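Ser-thr phosphatase MSPP (Mycobacterium smegmatis, PDB 2JFR) probably removes phosphate from serine and threonine residues of proteins, as a metal-dependent phosphatase of the PPM (PP2C) family. Local coordinates at residues A[16-21]-A[223-228]; A[115-120]-A[179-184]; A[108-113]-A[156-161]. All blocks are in the same frame, centred on the assembly; numbering follows the deposited sequence. Where two conformers were deposited one is given.

Contact 1 of 3, residues A[16-21]-A[223-228]; sequences PVRENN and SDNTTV. With MN (manganese (II) ion), chain C.
Arg18 lies flat against Asp224 at the metal centre of the PP2C fold, where the loop after strand 5-13 meets the start of strand 226-233. The guanidinium and carboxylate planes are only 12° apart and stacked. Asp224 OD1 sits 3.1 Å above the guanidinium plane of Arg18, over its centre. This salt bridge therefore rests on charge alone, since no N-H of Arg18 points at that oxygen. The chain of Arg18 is bent at chi2 (-53°), which carries the guanidinium over Asp224. At the edge of the group, Arg18 NE gives a hydrogen bond of 3.0 Å to Ser223 O, on a lone pair in the carbonyl plane. Val17 packs its CB and methyls on the backbone of Ser223.

The other carboxylate oxygen, Asp224 OD2, binds the manganese ion at 2.1 Å. Asp36 and Asp186 bind the same ion. Water 2, bound to the metal, lies 2.6 Å from Asp224 OD1. A phosphate ion also touches the contact, close to Asp224. The place of Arg18 is consistent with the arginine that holds phosphate in PPM relatives.

Asn225 crosses Arg18 at about a right angle and turns its amide to the loop. Its ND2 donates to Asn20 O (3.0 Å) and also to Gln14 O, while its OD1 accepts from Gln22 N. Water 1 joins Asn225 OD1 to Arg18 NH1. Asn21 comes over the amide face of Asn225, with the two amide planes 39° apart. Asn21 OD1, which accepts from Asp23 N, stands 3.4 Å from Asn225 CG, almost directly above that carbon.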
ATOM      1  N   PRO A  16      15.224  -3.402  12.092  1.00 20.10           N
ATOM      2  CA  PRO A  16      16.483  -4.009  12.545  1.00 22.13           C
ATOM      3  C   PRO A  16      16.641  -5.451  12.182  1.00 21.59           C
ATOM      4  O   PRO A  16      17.709  -6.010  12.534  1.00 25.92           O
ATOM      5  CB  PRO A  16      16.355  -3.841  14.065  1.00 24.29           C
ATOM      6  CG  PRO A  16      14.871  -4.094  14.297  1.00 28.18           C
ATOM      7  CD  PRO A  16      14.255  -3.277  13.201  1.00 24.39           C
ATOM      8  N   VAL A  17      15.714  -6.057  11.473  1.00 20.11           N
ATOM      9  CA  VAL A  17      15.746  -7.484  11.172  1.00 20.43           C
ATOM     10  C   VAL A  17      16.074  -7.732   9.731  1.00 18.52           C
ATOM     11  O   VAL A  17      17.007  -8.464   9.389  1.00 21.06           O
ATOM     12  CB  VAL A  17      14.421  -8.193  11.585  1.00 20.46           C
ATOM     13  CG1 VAL A  17      14.455  -9.640  11.214  1.00 24.75           C
ATOM     14  CG2 VAL A  17      14.129  -7.989  13.076  1.00 22.28           C
ATOM     15  N   ARG A  18      15.292  -7.163   8.827  1.00 17.78           N
ATOM     16  CA  ARG A  18      15.475  -7.388   7.404  0.60 16.29           C
ATOM     17  C   ARG A  18      16.796  -6.822   6.904  1.00 16.03           C
ATOM     18  O   ARG A  18      17.194  -5.739   7.292  1.00 17.25           O
ATOM     19  CB  ARG A  18      14.340  -6.708   6.621  0.60 16.43           C
ATOM     20  CG  ARG A  18      12.954  -7.251   6.918  0.60 15.67           C
ATOM     21  CD  ARG A  18      12.841  -8.755   6.772  0.60 18.83           C
ATOM     22  NE  ARG A  18      11.472  -9.192   7.087  0.60 17.74           N
ATOM     23  CZ  ARG A  18      10.541  -9.456   6.195  0.60 19.20           C
ATOM     24  NH1 ARG A  18      10.761  -9.324   4.892  0.60 20.91           N
ATOM     25  NH2 ARG A  18       9.338  -9.863   6.646  0.60 22.97           N
ATOM     26  N   GLU A  19      17.425  -7.550   5.984  1.00 16.37           N
ATOM     27  CA  GLU A  19      18.688  -7.112   5.444  1.00 16.90           C
ATOM     28  C   GLU A  19      18.577  -6.114   4.306  1.00 16.04           C
ATOM     29  O   GLU A  19      19.588  -5.450   3.980  1.00 16.97           O
ATOM     30  CB  GLU A  19      19.500  -8.345   4.965  1.00 17.96           C
ATOM     31  CG  GLU A  19      19.853  -9.258   6.093  1.00 20.79           C
ATOM     32  CD  GLU A  19      20.673 -10.447   5.691  1.00 20.90           C
ATOM     33  OE1 GLU A  19      20.339 -11.062   4.617  1.00 22.76           O
ATOM     34  OE2 GLU A  19      21.685 -10.740   6.412  1.00 20.78           O
ATOM     35  N   ASN A  20      17.381  -5.923   3.778  1.00 15.71           N
ATOM     36  CA  ASN A  20      17.120  -4.944   2.770  1.00 15.21           C
ATOM     37  C   ASN A  20      15.764  -4.289   3.110  1.00 14.81           C
ATOM     38  O   ASN A  20      14.907  -4.935   3.693  1.00 15.67           O
ATOM     39  CB  ASN A  20      17.053  -5.500   1.359  1.00 16.29           C
ATOM     40  CG  ASN A  20      18.382  -5.921   0.837  1.00 18.05           C
ATOM     41  OD1 ASN A  20      18.820  -7.028   1.035  1.00 21.00           O
ATOM     42  ND2 ASN A  20      19.080  -5.039   0.188  1.00 21.62           N
ATOM     43  N   ASN A  21      15.612  -3.062   2.642  1.00 15.22           N
ATOM     44  CA  ASN A  21      14.289  -2.424   2.597  1.00 14.46           C
ATOM     45  C   ASN A  21      13.768  -2.651   1.185  1.00 14.35           C
ATOM     46  O   ASN A  21      14.184  -2.022   0.224  1.00 16.34           O
ATOM     47  CB  ASN A  21      14.356  -0.965   2.945  1.00 14.96           C
ATOM     48  CG  ASN A  21      12.957  -0.433   3.122  1.00 15.62           C
ATOM     49  OD1 ASN A  21      11.972  -1.067   2.787  1.00 15.77           O
ATOM     50  ND2 ASN A  21      12.877   0.758   3.717  1.00 19.81           N
ATOM     51  N   SER A 223      10.059  -6.382  12.749  1.00 15.79           N
ATOM     52  CA  SER A 223      10.343  -7.631  12.064  1.00 16.58           C
ATOM     53  C   SER A 223      10.331  -7.492  10.553  1.00 15.70           C
ATOM     54  O   SER A 223      10.935  -8.322   9.882  1.00 17.70           O
ATOM     55  CB  SER A 223       9.374  -8.729  12.482  1.00 18.49           C
ATOM     56  OG  SER A 223       8.049  -8.411  12.184  1.00 19.44           O
ATOM     57  N   ASP A 224       9.612  -6.514  10.032  1.00 15.33           N
ATOM     58  CA  ASP A 224       9.533  -6.266   8.609  1.00 14.71           C
ATOM     59  C   ASP A 224       9.862  -4.809   8.345  1.00 14.78           C
ATOM     60  O   ASP A 224       9.861  -3.978   9.235  1.00 16.66           O
ATOM     61  CB  ASP A 224       8.162  -6.642   8.038  1.00 15.44           C
ATOM     62  CG  ASP A 224       8.036  -6.752   6.556  1.00 15.29           C
ATOM     63  OD1 ASP A 224       9.082  -6.685   5.838  1.00 15.76           O
ATOM     64  OD2 ASP A 224       6.862  -6.992   6.073  1.00 15.56           O
ATOM     65  N   ASN A 225      10.137  -4.524   7.084  1.00 14.32           N
ATOM     66  CA  ASN A 225      10.087  -3.166   6.584  1.00 14.22           C
ATOM     67  C   ASN A 225       8.690  -2.578   6.790  1.00 14.03           C
ATOM     68  O   ASN A 225       7.712  -3.302   6.595  1.00 14.27           O
ATOM     69  CB  ASN A 225      10.360  -3.189   5.080  1.00 14.29           C
ATOM     70  CG  ASN A 225      11.575  -3.948   4.617  1.00 13.86           C
ATOM     71  OD1 ASN A 225      11.551  -4.518   3.521  1.00 14.29           O
ATOM     72  ND2 ASN A 225      12.658  -3.968   5.363  1.00 14.30           N
ATOM     73  N   THR A 226       8.624  -1.315   7.169  1.00 13.90           N
ATOM     74  CA  THR A 226       7.345  -0.608   7.281  1.00 14.28           C
ATOM     75  C   THR A 226       7.407   0.653   6.473  1.00 13.85           C
ATOM     76  O   THR A 226       8.335   1.450   6.642  1.00 15.19           O
ATOM     77  CB  THR A 226       7.032  -0.292   8.781  1.00 15.61           C
ATOM     78  OG1 THR A 226       6.912  -1.520   9.489  1.00 17.34           O
ATOM     79  CG2 THR A 226       5.720   0.463   8.900  1.00 16.75           C
ATOM     80  N   THR A 227       6.416   0.867   5.644  1.00 13.74           N
ATOM     81  CA  THR A 227       6.316   2.054   4.792  1.00 14.16           C
ATOM     82  C   THR A 227       4.906   2.554   4.853  1.00 14.19           C
ATOM     83  O   THR A 227       3.967   1.773   4.739  1.00 15.73           O
ATOM     84  CB  THR A 227       6.734   1.684   3.372  1.00 14.86           C
ATOM     85  OG1 THR A 227       8.062   1.178   3.426  1.00 15.64           O
ATOM     86  CG2 THR A 227       6.699   2.871   2.415  1.00 17.57           C
ATOM     87  N   VAL A 228       4.755   3.858   5.005  1.00 14.14           N
ATOM     88  CA  VAL A 228       3.466   4.501   5.173  1.00 14.45           C
ATOM     89  C   VAL A 228       3.394   5.761   4.319  1.00 14.47           C
ATOM     90  O   VAL A 228       4.359   6.521   4.188  1.00 15.05           O
ATOM     91  CB  VAL A 228       3.190   4.797   6.650  1.00 14.90           C
ATOM     92  CG1 VAL A 228       2.997   3.532   7.439  1.00 15.52           C
ATOM     93  CG2 VAL A 228       4.272   5.673   7.284  1.00 16.70           C
TER
HETATM   94 MN    MN C1235       6.170  -6.656   4.100  0.56 13.82          MN
HETATM   95  O   HOH W   1      12.558  -7.162   3.410  1.00 17.13           O
HETATM   96  O   HOH W   2       8.193  -7.267   3.431  0.83 14.57           O
HETATM   97  O   HOH W   3       6.867  -4.673   4.313  1.00 14.25           O
HETATM   98  O   HOH W   4       5.735  -8.614   3.656  0.83 17.85           O

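Contact 2 of 3, residues A[115-120]-A[179-184]; sequences LYRIRD and DRLLIS
Arg119 reaches along Asp179 at the end of the antiparallel strand pair, where 115-119 finishes and 180-184 begins, in one sheet of the PP2C sandwich. Its CB and CG pass Asp179 OD1, with CG 3.4 Å from that oxygen. CD follows at a longer distance, and the chain bends at chi3 (-80°), which turns the head back to the carboxylate. NE and NH2 then grip Asp179 side-on in a salt bridge. NE donates to OD1 (2.9 Å), nearly straight at 174°, but meets it on the syn side, 26° out of the carboxylate plane. NH2 donates to Asp179 OD2 (2.8 Å), on its syn lone pair. NH1 lies 3.6 Å above the guanidinium plane of Arg117, over its centre.

Behind this end, Tyr116 with Leu182 and Ile118 with Arg180 form hydrogen-bonded pairs. On their face, Tyr116 CD2 touches Leu182 CD2 (3.8 Å), and Ile118 CD1 touches both Leu182 CB and Arg180 CD. On the other face Leu115 CD1 meets Ile183 CG1.

Asp179 OD2 also accepts from Gly176 N, and Arg117 has a salt bridge to Glu124. The two stacked arginines thus each have a carboxylate partner, which probably offsets the repulsion between their like charges.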
ATOM      1  N   LEU A 115      -4.900  -0.112   2.232  1.00 14.11           N
ATOM      2  CA  LEU A 115      -5.409   1.240   2.360  1.00 13.72           C
ATOM      3  C   LEU A 115      -6.372   1.287   3.547  1.00 13.63           C
ATOM      4  O   LEU A 115      -7.265   0.461   3.651  1.00 14.43           O
ATOM      5  CB  LEU A 115      -6.155   1.635   1.103  1.00 14.29           C
ATOM      6  CG  LEU A 115      -6.929   2.959   1.157  1.00 14.40           C
ATOM      7  CD1 LEU A 115      -5.990   4.117   1.318  1.00 14.82           C
ATOM      8  CD2 LEU A 115      -7.811   3.104  -0.072  1.00 15.88           C
ATOM      9  N   TYR A 116      -6.195   2.306   4.372  1.00 13.90           N
ATOM     10  CA  TYR A 116      -7.060   2.597   5.500  1.00 14.31           C
ATOM     11  C   TYR A 116      -7.652   3.974   5.364  1.00 14.47           C
ATOM     12  O   TYR A 116      -6.999   4.892   4.828  1.00 15.01           O
ATOM     13  CB  TYR A 116      -6.309   2.561   6.836  1.00 15.09           C
ATOM     14  CG  TYR A 116      -5.464   1.359   7.083  1.00 15.46           C
ATOM     15  CD1 TYR A 116      -5.914   0.274   7.806  1.00 15.97           C
ATOM     16  CD2 TYR A 116      -4.160   1.276   6.549  1.00 16.74           C
ATOM     17  CE1 TYR A 116      -5.078  -0.839   8.021  1.00 16.51           C
ATOM     18  CE2 TYR A 116      -3.339   0.212   6.762  1.00 17.66           C
ATOM     19  CZ  TYR A 116      -3.802  -0.847   7.485  1.00 16.89           C
ATOM     20  OH  TYR A 116      -2.964  -1.935   7.672  1.00 19.08           O
ATOM     21  N   ARG A 117      -8.844   4.143   5.914  1.00 15.78           N
ATOM     22  CA  ARG A 117      -9.421   5.482   6.124  1.00 16.04           C
ATOM     23  C   ARG A 117      -9.462   5.730   7.605  1.00 15.66           C
ATOM     24  O   ARG A 117      -9.867   4.887   8.374  1.00 16.02           O
ATOM     25  CB  ARG A 117     -10.812   5.572   5.566  1.00 17.02           C
ATOM     26  CG  ARG A 117     -11.421   6.980   5.678  1.00 17.89           C
ATOM     27  CD  ARG A 117     -12.860   7.043   5.197  1.00 19.18           C
ATOM     28  NE  ARG A 117     -13.640   6.160   6.038  1.00 19.50           N
ATOM     29  CZ  ARG A 117     -14.659   5.435   5.669  1.00 27.43           C
ATOM     30  NH1 ARG A 117     -15.162   5.596   4.466  1.00 42.90           N
ATOM     31  NH2 ARG A 117     -15.199   4.622   6.542  1.00 40.37           N
ATOM     32  N   ILE A 118      -9.048   6.951   7.963  1.00 15.96           N
ATOM     33  CA  ILE A 118      -9.065   7.441   9.328  0.67 17.06           C
ATOM     34  C   ILE A 118     -10.092   8.540   9.371  1.00 16.62           C
ATOM     35  O   ILE A 118      -9.953   9.563   8.705  1.00 17.14           O
ATOM     36  CB  ILE A 118      -7.627   7.852   9.688  0.67 18.45           C
ATOM     37  CG1 ILE A 118      -6.722   6.648   9.509  0.67 18.63           C
ATOM     38  CG2 ILE A 118      -7.491   8.451  11.083  0.67 20.73           C
ATOM     39  CD1 ILE A 118      -5.268   6.924   9.258  0.67 20.12           C
ATOM     40  N   ARG A 119     -11.175   8.308  10.133  1.00 18.07           N
ATOM     41  CA  ARG A 119     -12.308   9.201  10.191  1.00 18.74           C
ATOM     42  C   ARG A 119     -12.838   9.205  11.614  1.00 21.11           C
ATOM     43  O   ARG A 119     -13.124   8.124  12.149  1.00 21.38           O
ATOM     44  CB  ARG A 119     -13.407   8.778   9.184  1.00 20.16           C
ATOM     45  CG  ARG A 119     -14.690   9.512   9.266  1.00 22.59           C
ATOM     46  CD  ARG A 119     -15.778   8.807   8.390  1.00 25.83           C
ATOM     47  NE  ARG A 119     -15.459   9.267   7.076  1.00 23.53           N
ATOM     48  CZ  ARG A 119     -16.213   8.910   6.025  1.00 25.40           C
ATOM     49  NH1 ARG A 119     -17.228   8.064   6.210  1.00 33.02           N
ATOM     50  NH2 ARG A 119     -15.888   9.453   4.886  1.00 26.94           N
ATOM     51  N   ASP A 120     -12.949  10.378  12.197  1.00 23.21           N
ATOM     52  CA  ASP A 120     -13.516  10.559  13.550  1.00 28.41           C
ATOM     53  C   ASP A 120     -12.851   9.629  14.567  1.00 29.47           C
ATOM     54  O   ASP A 120     -13.453   9.018  15.425  1.00 34.24           O
ATOM     55  CB  ASP A 120     -15.020  10.207  13.543  1.00 36.54           C
ATOM     56  CG  ASP A 120     -15.868  11.044  12.670  1.00 41.54           C
ATOM     57  OD1 ASP A 120     -15.430  12.190  12.379  1.00 43.64           O
ATOM     58  OD2 ASP A 120     -17.004  10.595  12.294  1.00 53.85           O
ATOM     59  N   ASP A 179     -11.194  13.593   6.178  1.00 17.05           N
ATOM     60  CA  ASP A 179     -10.669  12.241   6.283  1.00 16.40           C
ATOM     61  C   ASP A 179      -9.175  12.239   6.067  1.00 15.85           C
ATOM     62  O   ASP A 179      -8.596  13.116   5.415  1.00 16.72           O
ATOM     63  CB  ASP A 179     -11.337  11.332   5.279  1.00 17.21           C
ATOM     64  CG  ASP A 179     -12.775  11.030   5.486  1.00 17.78           C
ATOM     65  OD1 ASP A 179     -13.264  11.175   6.616  1.00 20.51           O
ATOM     66  OD2 ASP A 179     -13.401  10.606   4.517  1.00 20.58           O
ATOM     67  N   ARG A 180      -8.534  11.202   6.571  1.00 15.90           N
ATOM     68  CA  ARG A 180      -7.170  10.893   6.316  1.00 15.57           C
ATOM     69  C   ARG A 180      -7.112   9.508   5.676  1.00 15.37           C
ATOM     70  O   ARG A 180      -7.792   8.597   6.146  1.00 17.12           O
ATOM     71  CB  ARG A 180      -6.331  10.946   7.586  1.00 16.58           C
ATOM     72  CG  ARG A 180      -4.928  10.430   7.455  1.00 17.06           C
ATOM     73  CD  ARG A 180      -4.138  10.651   8.732  1.00 18.63           C
ATOM     74  NE  ARG A 180      -3.739  12.060   8.806  1.00 18.56           N
ATOM     75  CZ  ARG A 180      -3.091  12.578   9.824  1.00 18.71           C
ATOM     76  NH1 ARG A 180      -2.776  11.830  10.873  1.00 20.06           N
ATOM     77  NH2 ARG A 180      -2.773  13.850   9.793  1.00 20.10           N
ATOM     78  N   LEU A 181      -6.306   9.364   4.628  1.00 14.33           N
ATOM     79  CA  LEU A 181      -6.044   8.056   4.053  1.00 14.54           C
ATOM     80  C   LEU A 181      -4.632   7.644   4.438  1.00 14.25           C
ATOM     81  O   LEU A 181      -3.731   8.472   4.502  1.00 15.64           O
ATOM     82  CB  LEU A 181      -6.176   8.094   2.532  1.00 14.93           C
ATOM     83  CG  LEU A 181      -7.515   8.532   2.010  1.00 15.43           C
ATOM     84  CD1 LEU A 181      -7.502   8.525   0.494  1.00 16.93           C
ATOM     85  CD2 LEU A 181      -8.654   7.638   2.517  1.00 17.69           C
ATOM     86  N   LEU A 182      -4.459   6.357   4.664  1.00 14.27           N
ATOM     87  CA  LEU A 182      -3.164   5.757   4.958  1.00 14.48           C
ATOM     88  C   LEU A 182      -2.973   4.586   4.071  1.00 13.71           C
ATOM     89  O   LEU A 182      -3.808   3.661   4.083  1.00 14.55           O
ATOM     90  CB  LEU A 182      -3.111   5.332   6.429  1.00 15.10           C
ATOM     91  CG  LEU A 182      -1.888   4.425   6.829  1.00 16.53           C
ATOM     92  CD1 LEU A 182      -0.601   5.159   6.705  1.00 17.27           C
ATOM     93  CD2 LEU A 182      -2.069   3.917   8.272  1.00 18.81           C
ATOM     94  N   ILE A 183      -1.876   4.545   3.333  1.00 13.80           N
ATOM     95  CA  ILE A 183      -1.450   3.355   2.631  1.00 13.61           C
ATOM     96  C   ILE A 183      -0.256   2.804   3.412  1.00 13.65           C
ATOM     97  O   ILE A 183       0.658   3.573   3.731  1.00 14.29           O
ATOM     98  CB  ILE A 183      -1.047   3.588   1.184  1.00 14.09           C
ATOM     99  CG1 ILE A 183      -2.044   4.459   0.422  1.00 15.43           C
ATOM    100  CG2 ILE A 183      -0.848   2.258   0.496  1.00 14.86           C
ATOM    101  CD1 ILE A 183      -1.543   4.870  -0.945  1.00 16.39           C
ATOM    102  N   SER A 184      -0.217   1.521   3.711  1.00 13.67           N
ATOM    103  CA  SER A 184       0.900   0.962   4.437  0.58 13.07           C
ATOM    104  C   SER A 184       1.302  -0.367   3.846  1.00 13.43           C
ATOM    105  O   SER A 184       0.478  -1.124   3.369  1.00 14.65           O
ATOM    106  CB  SER A 184       0.503   0.783   5.874  0.58 14.31           C
ATOM    107  OG  SER A 184       1.594   0.385   6.679  0.58 14.39           O
TER

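Contact 3 of 3, residues A[108-113]-A[156-161]; sequences VNIGDS and LTRALG
The carboxylate of Asp112 carries a methyl of Leu156 on one face. Leu156 CD2 stands 3.6 Å from Asp112 CG, straight above that carbon, and is nearly as close to both oxygens. The side chains cross at about a right angle. No atom of 156-161 meets the carboxylate at its edge. The side chain of Asp112 touches that of Asp186, and a magnesium ion lies about 4 Å from it, nearest atoms. Asp112 binds a third magnesium in another structure of this protein, but not in this model.

A second flat group is the peptide between Ala159 and Leu160. Ile110 CD1 sits over its face, 3.7 Å from Ala159 C. Ile110 CG1 is anti to the backbone N (chi1 -169°), and this arm runs across the base of Arg158, with CG1 3.6 Å from Arg158 CB. The other branch, CG2, meets Leu160 CB at 4.2 Å. The head of Arg158 turns elsewhere, to a salt bridge with Asp169.

Between these two groups the chain leaves strand 106-110 at Gly111, whose phi of 102° is one that glycine adopts easily. Gly111 CA makes a CA-H...O contact of 3.6 Å with Arg158 O. Its N donates to His130 ND1. The contact thus joins the end of strand 106-110, in the second sheet of the PP2C sandwich, to the loop before strand 169-172. Phe38 lies against Leu156 and Ala159 from strand 31-38.

No hydrogen bond crosses between the two segments. The contact rests on van der Waals contact, much of it methyl groups against flat polar groups. Leu156 offers the carboxylate of Asp112 only a methyl on that face, so a metal at Asp112 would probably come to its oxygens from a side away from Leu156.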
ATOM      1  N   VAL A 108      -6.401   1.059  -6.493  1.00 14.19           N
ATOM      2  CA  VAL A 108      -6.071  -0.135  -7.263  1.00 14.50           C
ATOM      3  C   VAL A 108      -5.067  -0.903  -6.419  1.00 14.68           C
ATOM      4  O   VAL A 108      -4.063  -0.336  -5.992  1.00 16.04           O
ATOM      5  CB  VAL A 108      -5.496   0.247  -8.634  1.00 15.48           C
ATOM      6  CG1 VAL A 108      -5.164  -1.038  -9.412  1.00 17.46           C
ATOM      7  CG2 VAL A 108      -6.434   1.138  -9.411  1.00 18.12           C
ATOM      8  N   ASN A 109      -5.333  -2.187  -6.159  1.00 14.50           N
ATOM      9  CA  ASN A 109      -4.481  -2.885  -5.218  1.00 14.53           C
ATOM     10  C   ASN A 109      -4.342  -4.353  -5.576  1.00 14.56           C
ATOM     11  O   ASN A 109      -5.260  -5.037  -6.025  1.00 14.82           O
ATOM     12  CB  ASN A 109      -4.977  -2.725  -3.787  1.00 15.71           C
ATOM     13  CG  ASN A 109      -6.414  -3.314  -3.521  1.00 17.74           C
ATOM     14  OD1 ASN A 109      -6.518  -4.317  -2.820  1.00 22.82           O
ATOM     15  ND2 ASN A 109      -7.379  -2.668  -4.099  1.00 19.98           N
ATOM     16  N   ILE A 110      -3.127  -4.833  -5.326  1.00 14.34           N
ATOM     17  CA  ILE A 110      -2.760  -6.230  -5.492  0.63 14.40           C
ATOM     18  C   ILE A 110      -1.798  -6.583  -4.385  1.00 14.25           C
ATOM     19  O   ILE A 110      -0.779  -5.901  -4.181  1.00 15.09           O
ATOM     20  CB  ILE A 110      -2.243  -6.458  -6.940  0.63 14.73           C
ATOM     21  CG1 ILE A 110      -2.107  -7.963  -7.197  0.63 16.48           C
ATOM     22  CG2 ILE A 110      -1.028  -5.637  -7.280  0.63 17.01           C
ATOM     23  CD1 ILE A 110      -1.833  -8.311  -8.618  0.63 18.50           C
ATOM     24  N   GLY A 111      -2.101  -7.634  -3.650  1.00 14.76           N
ATOM     25  CA  GLY A 111      -1.272  -8.064  -2.563  1.00 14.60           C
ATOM     26  C   GLY A 111      -1.863  -7.636  -1.229  1.00 14.43           C
ATOM     27  O   GLY A 111      -3.078  -7.680  -1.055  1.00 15.34           O
ATOM     28  N   ASP A 112      -1.013  -7.257  -0.275  1.00 14.73           N
ATOM     29  CA  ASP A 112      -1.431  -7.072   1.103  1.00 14.81           C
ATOM     30  C   ASP A 112      -0.871  -5.796   1.739  1.00 13.93           C
ATOM     31  O   ASP A 112      -0.650  -5.784   2.949  1.00 14.92           O
ATOM     32  CB  ASP A 112      -1.066  -8.287   1.969  1.00 17.10           C
ATOM     33  CG  ASP A 112       0.422  -8.464   2.156  1.00 18.12           C
ATOM     34  OD1 ASP A 112       1.216  -7.776   1.477  1.00 16.52           O
ATOM     35  OD2 ASP A 112       0.738  -9.326   3.017  1.00 26.69           O
ATOM     36  N   SER A 113      -0.714  -4.743   0.962  1.00 13.70           N
ATOM     37  CA  SER A 113      -0.316  -3.439   1.513  1.00 13.56           C
ATOM     38  C   SER A 113      -1.551  -2.569   1.661  1.00 13.41           C
ATOM     39  O   SER A 113      -2.011  -2.009   0.667  1.00 15.24           O
ATOM     40  CB  SER A 113       0.691  -2.776   0.576  1.00 13.83           C
ATOM     41  OG  SER A 113       1.852  -3.581   0.388  1.00 13.96           O
ATOM     42  N   LEU A 156       1.216 -14.714  -0.218  1.00 15.50           N
ATOM     43  CA  LEU A 156       0.389 -13.947  -1.117  1.00 14.74           C
ATOM     44  C   LEU A 156      -0.369 -14.828  -2.077  1.00 14.60           C
ATOM     45  O   LEU A 156       0.140 -15.838  -2.561  1.00 15.83           O
ATOM     46  CB  LEU A 156       1.233 -12.980  -1.923  1.00 15.06           C
ATOM     47  CG  LEU A 156       1.944 -11.877  -1.108  1.00 15.84           C
ATOM     48  CD1 LEU A 156       2.858 -11.106  -1.991  1.00 18.80           C
ATOM     49  CD2 LEU A 156       0.928 -10.959  -0.426  1.00 19.53           C
ATOM     50  N   THR A 157      -1.572 -14.405  -2.460  1.00 14.84           N
ATOM     51  CA  THR A 157      -2.348 -15.054  -3.487  1.00 15.17           C
ATOM     52  C   THR A 157      -2.383 -14.268  -4.781  1.00 15.19           C
ATOM     53  O   THR A 157      -2.776 -14.817  -5.814  1.00 17.57           O
ATOM     54  CB  THR A 157      -3.775 -15.335  -3.018  1.00 15.43           C
ATOM     55  OG1 THR A 157      -4.343 -14.082  -2.635  1.00 16.41           O
ATOM     56  CG2 THR A 157      -3.790 -16.339  -1.893  1.00 17.17           C
ATOM     57  N   ARG A 158      -1.946 -12.997  -4.780  1.00 14.83           N
ATOM     58  CA  ARG A 158      -1.818 -12.201  -5.963  0.69 14.97           C
ATOM     59  C   ARG A 158      -0.602 -11.299  -5.752  1.00 14.85           C
ATOM     60  O   ARG A 158      -0.365 -10.850  -4.641  1.00 15.73           O
ATOM     61  CB  ARG A 158      -2.988 -11.293  -6.306  0.69 15.78           C
ATOM     62  CG  ARG A 158      -4.343 -11.933  -6.374  0.69 17.03           C
ATOM     63  CD  ARG A 158      -5.413 -10.961  -6.846  0.69 20.16           C
ATOM     64  NE  ARG A 158      -6.701 -11.128  -6.304  0.69 22.64           N
ATOM     65  CZ  ARG A 158      -7.725 -10.289  -6.316  0.69 22.83           C
ATOM     66  NH1 ARG A 158      -7.587  -9.155  -7.013  0.69 24.87           N
ATOM     67  NH2 ARG A 158      -8.854 -10.601  -5.699  0.69 28.99           N
ATOM     68  N   ALA A 159       0.139 -11.069  -6.830  1.00 14.84           N
ATOM     69  CA  ALA A 159       1.323 -10.225  -6.768  1.00 15.22           C
ATOM     70  C   ALA A 159       1.606  -9.692  -8.125  1.00 14.80           C
ATOM     71  O   ALA A 159       1.248 -10.291  -9.145  1.00 16.32           O
ATOM     72  CB  ALA A 159       2.510 -10.988  -6.229  1.00 16.70           C
ATOM     73  N   LEU A 160       2.301  -8.565  -8.167  1.00 14.88           N
ATOM     74  CA  LEU A 160       2.751  -7.940  -9.372  1.00 15.33           C
ATOM     75  C   LEU A 160       4.139  -8.405  -9.724  1.00 15.37           C
ATOM     76  O   LEU A 160       5.026  -8.541  -8.891  1.00 15.84           O
ATOM     77  CB  LEU A 160       2.638  -6.428  -9.163  1.00 16.32           C
ATOM     78  CG  LEU A 160       2.901  -5.548 -10.367  1.00 15.84           C
ATOM     79  CD1 LEU A 160       2.100  -4.274 -10.336  1.00 18.74           C
ATOM     80  CD2 LEU A 160       4.402  -5.243 -10.494  1.00 17.43           C
ATOM     81  N   GLY A 161       4.327  -8.643 -11.031  1.00 15.86           N
ATOM     82  CA  GLY A 161       5.608  -8.958 -11.557  1.00 17.04           C
ATOM     83  C   GLY A 161       5.972 -10.420 -11.648  1.00 16.82           C
ATOM     84  O   GLY A 161       7.087 -10.738 -12.052  1.00 18.75           O
TER

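Contacts 1 and 2 share one antiparallel sheet, in which strands 226-233 and 180-184 are neighbours. Their centres are about 22 Å apart, and Val228 touches Leu182 and Ser184 where they meet. Contact 3 belongs to the other sheet, through strand 106-110, with its centre about 18 Å from contact 1 and about 19 Å from contact 2. Along the chain the segments run 16-21, 108-113, 115-120, 156-161, 179-184, 223-228. Contact 1 thus encloses the other two, and contacts 2 and 3 interleave. The turn from 108-113 to 115-120 passes from one sheet to the other, and Ser184 O packs against Ser113 CB. Contacts 1 and 3 bring Asp224 and Asp112 to the metal centre, each beside Asp186.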